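Local coordinates for protein alpha-galactosidase 1 (PDB 3LRL) that hydrolyses terminal, non-reducing alpha-D-galactose residues from alpha-galactosides such as galactose oligosaccharides, galactomannans and galactolipids, at residues Ser20-Gly25 / Ile200-Arg205; His165-Met170 / Leu185-Gln190. The protein carries 1 engineered substitution. All coordinates share one frame; numbering follows the deposited sequence.

Overall arrangement
Both contacts lie in the TIM barrel of this glycosyl hydrolase 27 enzyme, with their centres about 12 Å apart. Contact 1 ties the N-terminal loop ahead of strand 32-35 to the approach of strand 203-205; contact 2 sets helix 160-176 against the loop that follows strand 182-185. In sequence, contact 2 is nested inside the span that contact 1 closes. Strands 182-185 and 203-205, parallel neighbours, join the two: Leu185 N pairs with Ser203 O, and Leu185 O with Arg205 N, in probable backbone hydrogen bonds. Arg205 hydrogen-bonds the galactose, and Cys186, just past its strand, approaches it. In contact 1 Tyr23 and the Asn24-Asn202 pair sit away from the sugar; contact 2 adjoins the pocket wall carrying Cys186.

Contact 1: residues Ser20-Gly25 / Ile200-Arg205; sequences SPSYNG and IANSWR. With GLA (alpha-D-galactopyranose), chain D.
A two-bond side-chain amide pair closes the N-terminal loop onto the lead-in to a TIM-barrel strand: Asn24 and Asn202 approach from opposite directions and each donates to the other. Asn202 CG stands anti to its carbonyl carbon (chi1 -61°), which turns the amide toward Asn24. Asn202 ND2 reaches Asn24 OD1 at 2.8 Å with a nearly straight N-H (169°), although the donor is tilted out of the Asn24 carbonyl plane. The return bond, Asn24 ND2 to Asn202 OD1 at 2.9 Å, lies in the carbonyl plane on a lone pair. With the amide planes 29° apart, the pair is slightly twisted. Tyr23 lies beside it with one ring face on backbone: the Ile200 carbonyl carbon sits over the ring centre, and CE2 comes within 3.4 Å of Ala201 CA. The opposite face is covered by Asn24 CB. Asn202 ND2 meets this ring at its edge, 3.6 Å from Tyr23 CE2. Further along, Arg205 NH1 and NH2 both grip galactose O2, and NH2 also bonds Asp209, the proton donor. The Asn202 side chain is also held by Tyr183 N of strand 182-185 and by Gly256 O, just ahead of strand 258-260, while Ile200 packs on helix 160-176 and Trp204 on helix 193-196.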
loop_
_atom_site.group_PDB
_atom_site.type_symbol
_atom_site.label_atom_id
_atom_site.label_comp_id
_atom_site.label_asym_id
_atom_site.label_seq_id
_atom_site.Cartn_x
_atom_site.Cartn_y
_atom_site.Cartn_z
ATOM N N SER A 20 -10.214 14.563 23.602
ATOM C CA SER A 20 -11.645 14.414 23.504
ATOM C C SER A 20 -12.064 13.803 24.817
ATOM O O SER A 20 -11.268 13.092 25.446
ATOM C CB SER A 20 -12.045 13.516 22.302
ATOM O OG SER A 20 -11.484 12.199 22.358
ATOM N N PRO A 21 -13.305 14.085 25.251
ATOM C CA PRO A 21 -13.830 13.409 26.427
ATOM C C PRO A 21 -13.888 11.905 26.202
ATOM O O PRO A 21 -13.954 11.466 25.066
ATOM C CB PRO A 21 -15.260 13.976 26.550
ATOM C CG PRO A 21 -15.582 14.484 25.216
ATOM C CD PRO A 21 -14.281 15.037 24.699
ATOM N N SER A 22 -13.864 11.124 27.272
ATOM C CA SER A 22 -14.171 9.704 27.163
ATOM C C SER A 22 -15.565 9.561 26.565
ATOM O O SER A 22 -16.464 10.350 26.894
ATOM C CB SER A 22 -14.127 9.044 28.526
ATOM O OG SER A 22 -14.512 7.697 28.415
ATOM N N TYR A 23 -15.759 8.561 25.706
ATOM C CA TYR A 23 -17.016 8.428 24.977
ATOM C C TYR A 23 -18.162 7.968 25.894
ATOM O O TYR A 23 -19.329 8.307 25.669
ATOM C CB TYR A 23 -16.834 7.518 23.739
ATOM C CG TYR A 23 -17.149 6.046 23.969
ATOM C CD1 TYR A 23 -18.375 5.494 23.544
ATOM C CD2 TYR A 23 -16.245 5.213 24.630
ATOM C CE1 TYR A 23 -18.676 4.146 23.770
ATOM C CE2 TYR A 23 -16.540 3.874 24.860
ATOM C CZ TYR A 23 -17.747 3.347 24.423
ATOM O OH TYR A 23 -18.029 2.026 24.661
ATOM N N ASN A 24 -17.813 7.201 26.924
ATOM C CA ASN A 24 -18.776 6.609 27.849
ATOM C C ASN A 24 -18.499 6.908 29.332
ATOM O O ASN A 24 -19.199 6.377 30.221
ATOM C CB ASN A 24 -18.842 5.095 27.638
ATOM C CG ASN A 24 -17.525 4.403 27.924
ATOM O OD1 ASN A 24 -16.507 5.050 28.157
ATOM N ND2 ASN A 24 -17.541 3.070 27.904
ATOM N N GLY A 25 -17.471 7.719 29.591
ATOM C CA GLY A 25 -17.059 8.055 30.964
ATOM C C GLY A 25 -16.055 7.105 31.629
ATOM O O GLY A 25 -15.612 7.352 32.762
ATOM N N ILE A 200 -15.913 5.358 19.988
ATOM C CA ILE A 200 -16.787 4.213 20.177
ATOM C C ILE A 200 -16.275 3.205 21.204
ATOM O O ILE A 200 -16.958 2.222 21.464
ATOM C CB ILE A 200 -17.084 3.491 18.803
ATOM C CG1 ILE A 200 -15.776 3.088 18.095
ATOM C CG2 ILE A 200 -17.981 4.375 17.907
ATOM C CD1 ILE A 200 -15.937 1.899 17.154
ATOM N N ALA A 201 -15.089 3.439 21.777
ATOM C CA ALA A 201 -14.416 2.429 22.615
ATOM C C ALA A 201 -13.379 3.007 23.573
ATOM O O ALA A 201 -12.876 4.108 23.349
ATOM C CB ALA A 201 -13.777 1.338 21.753
ATOM N N ASN A 202 -13.066 2.235 24.622
ATOM C CA ASN A 202 -12.106 2.622 25.664
ATOM C C ASN A 202 -10.655 2.161 25.456
ATOM O O ASN A 202 -9.724 2.753 26.015
ATOM C CB ASN A 202 -12.598 2.133 27.036
ATOM C CG ASN A 202 -13.921 2.724 27.415
ATOM O OD1 ASN A 202 -14.875 1.996 27.727
ATOM N ND2 ASN A 202 -14.010 4.049 27.359
ATOM N N SER A 203 -10.461 1.087 24.696
ATOM C CA SER A 203 -9.116 0.740 24.250
ATOM C C SER A 203 -9.203 -0.046 22.961
ATOM O O SER A 203 -10.293 -0.473 22.574
ATOM C CB SER A 203 -8.332 -0.035 25.327
ATOM O OG SER A 203 -8.946 -1.274 25.597
ATOM N N TRP A 204 -8.060 -0.223 22.298
ATOM C CA TRP A 204 -7.991 -1.006 21.059
ATOM C C TRP A 204 -6.639 -1.702 20.907
ATOM O O TRP A 204 -5.584 -1.070 20.956
ATOM C CB TRP A 204 -8.280 -0.136 19.811
ATOM C CG TRP A 204 -7.570 1.172 19.836
ATOM C CD1 TRP A 204 -6.332 1.450 19.320
ATOM C CD2 TRP A 204 -8.040 2.391 20.430
ATOM N NE1 TRP A 204 -6.010 2.761 19.550
ATOM C CE2 TRP A 204 -7.035 3.357 20.245
ATOM C CE3 TRP A 204 -9.215 2.752 21.110
ATOM C CZ2 TRP A 204 -7.167 4.676 20.708
ATOM C CZ3 TRP A 204 -9.355 4.058 21.560
ATOM C CH2 TRP A 204 -8.337 5.008 21.345
ATOM N N ARG A 205 -6.683 -3.013 20.719
ATOM C CA ARG A 205 -5.487 -3.756 20.317
ATOM C C ARG A 205 -4.994 -3.125 19.028
ATOM O O ARG A 205 -5.775 -2.931 18.073
ATOM C CB ARG A 205 -5.805 -5.240 20.143
ATOM C CG ARG A 205 -5.971 -5.985 21.473
ATOM C CD ARG A 205 -4.613 -6.443 22.045
ATOM N NE ARG A 205 -3.908 -7.275 21.066
ATOM C CZ ARG A 205 -4.163 -8.563 20.850
ATOM N NH1 ARG A 205 -5.061 -9.195 21.576
ATOM N NH2 ARG A 205 -3.497 -9.224 19.923
HETATM C C1 GLA D . -6.869 -13.368 19.269
HETATM C C2 GLA D . -6.699 -12.113 20.181
HETATM C C3 GLA D . -6.986 -12.517 21.645
HETATM C C4 GLA D . -8.155 -13.538 21.857
HETATM C C5 GLA D . -8.150 -14.700 20.855
HETATM C C6 GLA D . -9.412 -15.558 20.992
HETATM O O2 GLA D . -5.403 -11.455 19.996
HETATM O O3 GLA D . -7.157 -11.357 22.428
HETATM O O4 GLA D . -9.435 -12.947 21.799
HETATM O O5 GLA D . -8.046 -14.151 19.539
HETATM O O6 GLA D . -9.183 -16.815 21.613
#

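Contact 2: residues His165-Met170 / Leu185-Gln190; sequences HRYKAM and LCNWGQ. With GLA (alpha-D-galactopyranose), chain D.
Tyr167, projecting from helix 160-176, carries the tight part of this buried contact in the TIM barrel, running its ring past Leu185 and on to Asn187. Its CD2 lies 3.8 Å from Leu185 CG, and at the far end OH comes to 3.3 Å from Asn187 CB. The first torsion puts the ring there: CG stands anti to the carbonyl carbon (chi1 -75°), sending the ring across the helix-loop interface. The ring meets the Asn187 amide obliquely, their planes 70° apart. Arg166 makes the looser part. Its NH2 stays 4.1 Å from Gln190 OE1, the two flat groups almost perpendicular, and each is held elsewhere: Arg166 NE by Gln156 O and NH1 by Ala116 O, Gln190 OE1 by Asn150. In the type I' turn from Asn187 to Gln190, Asn187 ND2 bonds Gln190 O weakly, while OD1 bonds Thr193 OG1. On the sugar side, Cys186 SG sits 3.3 Å from galactose O3. The tight contact is thus apolar at Leu185, while the polar ends of Tyr167, Arg166 and Gln190 find partners outside the two segments; Tyr167 OH, bonded to Asp149 O, ties helix 160-176 to the end of strand 145-149, and may thereby steady the nucleophile's backbone.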
loop_
_atom_site.group_PDB
_atom_site.type_symbol
_atom_site.label_atom_id
_atom_site.label_comp_id
_atom_site.label_asym_id
_atom_site.label_seq_id
_atom_site.Cartn_x
_atom_site.Cartn_y
_atom_site.Cartn_z
ATOM N N HIS A 165 -17.761 0.750 11.561
ATOM C CA HIS A 165 -19.184 0.458 11.660
ATOM C C HIS A 165 -19.479 -0.903 12.299
ATOM O O HIS A 165 -20.372 -1.001 13.134
ATOM C CB HIS A 165 -19.849 0.607 10.291
ATOM C CG HIS A 165 -20.119 2.037 9.909
ATOM N ND1 HIS A 165 -20.870 2.894 10.694
ATOM C CD2 HIS A 165 -19.750 2.755 8.815
ATOM C CE1 HIS A 165 -20.935 4.079 10.111
ATOM N NE2 HIS A 165 -20.277 4.018 8.963
ATOM N N ARG A 166 -18.717 -1.934 11.933
ATOM C CA ARG A 166 -18.795 -3.238 12.612
ATOM C C ARG A 166 -18.563 -3.158 14.144
ATOM O O ARG A 166 -19.331 -3.722 14.929
ATOM C CB ARG A 166 -17.860 -4.265 11.946
ATOM C CG ARG A 166 -17.969 -5.708 12.507
ATOM C CD ARG A 166 -17.285 -6.755 11.614
ATOM N NE ARG A 166 -15.965 -6.318 11.158
ATOM C CZ ARG A 166 -14.824 -6.564 11.791
ATOM N NH1 ARG A 166 -14.798 -7.301 12.920
ATOM N NH2 ARG A 166 -13.697 -6.080 11.274
ATOM N N TYR A 167 -17.546 -2.415 14.553
ATOM C CA TYR A 167 -17.286 -2.160 15.957
ATOM C C TYR A 167 -18.230 -1.174 16.663
ATOM O O TYR A 167 -18.467 -1.283 17.871
ATOM C CB TYR A 167 -15.812 -1.823 16.166
ATOM C CG TYR A 167 -15.005 -3.098 16.068
ATOM C CD1 TYR A 167 -14.308 -3.424 14.886
ATOM C CD2 TYR A 167 -15.019 -4.039 17.117
ATOM C CE1 TYR A 167 -13.614 -4.623 14.780
ATOM C CE2 TYR A 167 -14.307 -5.248 17.006
ATOM C CZ TYR A 167 -13.613 -5.516 15.832
ATOM O OH TYR A 167 -12.921 -6.683 15.694
ATOM N N LYS A 168 -18.769 -0.226 15.903
ATOM C CA LYS A 168 -19.734 0.718 16.420
ATOM C C LYS A 168 -21.044 0.002 16.743
ATOM O O LYS A 168 -21.767 0.399 17.668
ATOM C CB LYS A 168 -19.964 1.844 15.415
ATOM C CG LYS A 168 -20.918 2.907 15.909
ATOM C CD LYS A 168 -20.994 4.063 14.929
ATOM C CE LYS A 168 -21.735 5.226 15.545
ATOM N NZ LYS A 168 -23.168 4.914 15.478
ATOM N N ALA A 169 -21.336 -1.047 15.985
ATOM C CA ALA A 169 -22.562 -1.823 16.170
ATOM C C ALA A 169 -22.683 -2.459 17.562
ATOM O O ALA A 169 -23.745 -2.349 18.191
ATOM C CB ALA A 169 -22.746 -2.856 15.038
ATOM N N MET A 170 -21.612 -3.097 18.048
ATOM C CA MET A 170 -21.530 -3.544 19.447
ATOM C C MET A 170 -21.450 -2.374 20.467
ATOM O O MET A 170 -22.052 -2.443 21.548
ATOM C CB MET A 170 -20.364 -4.522 19.676
ATOM C CG MET A 170 -20.357 -5.175 21.087
ATOM S SD MET A 170 -21.946 -5.946 21.576
ATOM C CE MET A 170 -21.860 -7.540 20.758
ATOM N N LEU A 185 -11.722 -3.086 22.198
ATOM C CA LEU A 185 -11.581 -3.604 20.824
ATOM C C LEU A 185 -10.366 -4.521 20.687
ATOM O O LEU A 185 -9.289 -4.233 21.226
ATOM C CB LEU A 185 -11.487 -2.461 19.810
ATOM C CG LEU A 185 -12.716 -1.797 19.172
ATOM C CD1 LEU A 185 -13.892 -1.639 20.101
ATOM C CD2 LEU A 185 -12.345 -0.437 18.507
ATOM N N CYS A 186 -10.564 -5.630 19.979
ATOM C CA CYS A 186 -9.501 -6.580 19.638
ATOM C C CYS A 186 -9.569 -6.849 18.130
ATOM O O CYS A 186 -10.082 -7.870 17.690
ATOM C CB CYS A 186 -9.671 -7.855 20.461
ATOM S SG CYS A 186 -8.350 -9.074 20.349
ATOM N N ASN A 187 -9.109 -5.898 17.327
ATOM C CA ASN A 187 -9.016 -6.099 15.869
ATOM C C ASN A 187 -7.604 -5.904 15.341
ATOM O O ASN A 187 -7.409 -5.808 14.131
ATOM C CB ASN A 187 -10.012 -5.231 15.084
ATOM C CG ASN A 187 -9.506 -3.824 14.800
ATOM O OD1 ASN A 187 -8.814 -3.206 15.604
ATOM N ND2 ASN A 187 -9.888 -3.299 13.650
ATOM N N TRP A 188 -6.627 -5.850 16.253
ATOM C CA TRP A 188 -5.206 -5.972 15.901
ATOM C C TRP A 188 -4.666 -4.777 15.099
ATOM O O TRP A 188 -3.717 -4.910 14.290
ATOM C CB TRP A 188 -4.970 -7.269 15.129
ATOM C CG TRP A 188 -5.776 -8.456 15.622
ATOM C CD1 TRP A 188 -5.870 -8.913 16.912
ATOM C CD2 TRP A 188 -6.552 -9.356 14.819
ATOM N NE1 TRP A 188 -6.676 -10.016 16.964
ATOM C CE2 TRP A 188 -7.114 -10.313 15.696
ATOM C CE3 TRP A 188 -6.840 -9.442 13.441
ATOM C CZ2 TRP A 188 -7.952 -11.348 15.244
ATOM C CZ3 TRP A 188 -7.674 -10.464 12.994
ATOM C CH2 TRP A 188 -8.203 -11.418 13.896
ATOM N N GLY A 189 -5.286 -3.619 15.321
ATOM C CA GLY A 189 -4.930 -2.400 14.617
ATOM C C GLY A 189 -5.383 -2.348 13.181
ATOM O O GLY A 189 -4.996 -1.421 12.436
ATOM N N GLN A 190 -6.203 -3.322 12.776
ATOM C CA GLN A 190 -6.650 -3.424 11.388
ATOM C C GLN A 190 -7.434 -2.173 10.953
ATOM O O GLN A 190 -8.287 -1.656 11.705
ATOM C CB GLN A 190 -7.450 -4.712 11.183
ATOM C CG GLN A 190 -7.885 -5.068 9.742
ATOM C CD GLN A 190 -8.604 -6.422 9.704
ATOM O OE1 GLN A 190 -9.718 -6.603 10.274
ATOM N NE2 GLN A 190 -7.964 -7.392 9.062
HETATM C C1 GLA D . -6.869 -13.368 19.269
HETATM C C2 GLA D . -6.699 -12.113 20.181
HETATM C C3 GLA D . -6.986 -12.517 21.645
HETATM C C4 GLA D . -8.155 -13.538 21.857
HETATM C C5 GLA D . -8.150 -14.700 20.855
HETATM C C6 GLA D . -9.412 -15.558 20.992
HETATM O O2 GLA D . -5.403 -11.455 19.996
HETATM O O3 GLA D . -7.157 -11.357 22.428
HETATM O O4 GLA D . -9.435 -12.947 21.799
HETATM O O5 GLA D . -8.046 -14.151 19.539
HETATM O O6 GLA D . -9.183 -16.815 21.613
#